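Local structure of ferritin light chain (Trichoplusia ni, 1Z6O) at the interface of chains A and B. The protein stores iron as the light chain of a secreted 24-subunit ferritin, helping to nucleate the ferrihydrite core within a shell shared with heavy chains. Residues are numbered along the deposited sequence; one frame, centred on the assembly and turned at random. Chains: chain A/B, Ferritin light chain.

The interface of chains A and B. Residues chain A 3-5, 8; chain B 124, 127-128, 130-131.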
loop_
_atom_site.group_PDB
_atom_site.type_symbol
_atom_site.label_atom_id
_atom_site.label_comp_id
_atom_site.label_asym_id
_atom_site.label_seq_id
_atom_site.Cartn_x
_atom_site.Cartn_y
_atom_site.Cartn_z
ATOM N N THR A 3 13.733 -55.911 27.310
ATOM C CA THR A 3 13.132 -54.674 26.838
ATOM C C THR A 3 13.417 -53.602 27.876
ATOM O O THR A 3 13.781 -53.905 29.018
ATOM C CB THR A 3 11.611 -54.790 26.685
ATOM O OG1 THR A 3 11.026 -55.052 27.966
ATOM C CG2 THR A 3 11.245 -55.908 25.706
ATOM N N CYS A 4 13.253 -52.348 27.483
ATOM C CA CYS A 4 13.485 -51.257 28.409
ATOM C C CYS A 4 12.418 -51.331 29.512
ATOM O O CYS A 4 12.709 -51.129 30.692
ATOM C CB CYS A 4 13.430 -49.924 27.645
ATOM S SG CYS A 4 13.406 -48.449 28.713
ATOM N N TYR A 5 11.183 -51.652 29.133
ATOM C CA TYR A 5 10.097 -51.745 30.111
ATOM C C TYR A 5 10.400 -52.807 31.176
ATOM O O TYR A 5 10.189 -52.588 32.369
ATOM C CB TYR A 5 8.789 -52.103 29.407
ATOM C CG TYR A 5 7.569 -52.033 30.293
ATOM C CD1 TYR A 5 7.049 -50.805 30.690
ATOM C CD2 TYR A 5 6.898 -53.195 30.688
ATOM C CE1 TYR A 5 5.886 -50.722 31.448
ATOM C CE2 TYR A 5 5.727 -53.126 31.454
ATOM C CZ TYR A 5 5.226 -51.880 31.826
ATOM O OH TYR A 5 4.059 -51.774 32.552
ATOM N N VAL A 8 12.998 -51.603 33.588
ATOM C CA VAL A 8 12.428 -50.676 34.557
ATOM C C VAL A 8 11.674 -51.429 35.660
ATOM O O VAL A 8 11.833 -51.128 36.843
ATOM C CB VAL A 8 11.470 -49.666 33.875
ATOM C CG1 VAL A 8 10.683 -48.886 34.936
ATOM C CG2 VAL A 8 12.285 -48.682 33.022
ATOM N N GLU B 124 8.156 -45.718 33.661
ATOM C CA GLU B 124 7.567 -46.922 33.065
ATOM C C GLU B 124 6.875 -46.611 31.741
ATOM O O GLU B 124 6.985 -47.377 30.781
ATOM C CB GLU B 124 6.476 -47.534 33.953
ATOM C CG GLU B 124 6.901 -48.258 35.188
ATOM C CD GLU B 124 5.686 -48.805 35.947
ATOM O OE1 GLU B 124 4.754 -48.017 36.255
ATOM O OE2 GLU B 124 5.660 -50.025 36.225
ATOM N N ALA B 127 9.391 -45.927 29.028
ATOM C CA ALA B 127 10.071 -47.178 28.685
ATOM C C ALA B 127 9.201 -48.008 27.748
ATOM O O ALA B 127 9.695 -48.601 26.788
ATOM C CB ALA B 127 10.376 -47.989 29.956
ATOM N N LYS B 128 7.906 -48.071 28.040
ATOM C CA LYS B 128 6.990 -48.833 27.200
ATOM C C LYS B 128 6.850 -48.153 25.840
ATOM O O LYS B 128 6.769 -48.825 24.818
ATOM C CB LYS B 128 5.606 -48.940 27.861
ATOM C CG LYS B 128 4.684 -49.987 27.215
ATOM C CD LYS B 128 5.239 -51.398 27.459
ATOM C CE LYS B 128 4.198 -52.504 27.285
ATOM N NZ LYS B 128 3.773 -52.733 25.872
ATOM N N LEU B 130 9.110 -46.399 24.357
ATOM C CA LEU B 130 10.363 -46.683 23.661
ATOM C C LEU B 130 10.321 -48.105 23.081
ATOM O O LEU B 130 10.629 -48.304 21.902
ATOM C CB LEU B 130 11.555 -46.538 24.619
ATOM C CG LEU B 130 12.947 -46.896 24.072
ATOM C CD1 LEU B 130 13.305 -45.977 22.889
ATOM C CD2 LEU B 130 13.987 -46.738 25.202
ATOM N N ASP B 131 9.938 -49.089 23.895
ATOM C CA ASP B 131 9.855 -50.475 23.419
ATOM C C ASP B 131 8.878 -50.648 22.255
ATOM O O ASP B 131 9.174 -51.353 21.289
ATOM C CB ASP B 131 9.403 -51.434 24.531
ATOM C CG ASP B 131 10.439 -51.596 25.638
ATOM O OD1 ASP B 131 11.652 -51.472 25.367
ATOM O OD2 ASP B 131 10.029 -51.870 26.787
#
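A:Tyr5 and A:Cys4 meet B:Asp131 in a helix-on-helix contact between two light chains of the ferritin shell, where the short N-terminal helix 4-11 of one subunit lies on helix 122-148, a long helix of its neighbour's ferritin four-helix bundle; reaching over in this way, the N-terminal extension probably helps tie light chains together in the cage of 12 light and 12 heavy chains. The carboxylate of B:Asp131 caps the start of helix 4-11, where backbone N-H groups lack acceptors within their own helix. Its OD1 accepts the backbone N of A:Cys4 at 2.8 Å. OD2 takes the next one, A:Tyr5 N, at 2.6 Å. Both oxygens use their syn lone pairs, and the bonds bend moderately, to 148° and 154° at the hydrogen. This two-pronged grip fixes the rotation of the carboxylate, and the helix end would tend to stabilise its negative charge. An alanine in place of B:Asp131 would probably leave both amides without their shared acceptor and let the helix start shift on its partner. A:Thr3, small and beta-branched, packs beside the carboxylate just before the helix begins, crossing the aspartate at about a right angle with its CB 3.6 Å from CG. A:Tyr5 has CG anti to its backbone N (chi1 -172°), which lays the ring against the partner helix: the backbone carbonyl O of B:Glu124 lies in plane at the ring edge, 3.4 Å from CD1, while the CD methylene of B:Lys128, a poorly ordered residue, sits over one face, toward the rim. An aromatic ring suits this place because its edge can meet a carbonyl and its face an aliphatic chain. B:Ala127 is small enough for the two helices to come close, its methyl CB touching A:Cys4 SG at 3.3 Å and A:Val8 CG2 at 3.7 Å. That sulfur belongs to the disulfide with Cys24, which probably braces the extension. The other branch of A:Val8, CG1, rests on the aliphatic CG of B:Glu124.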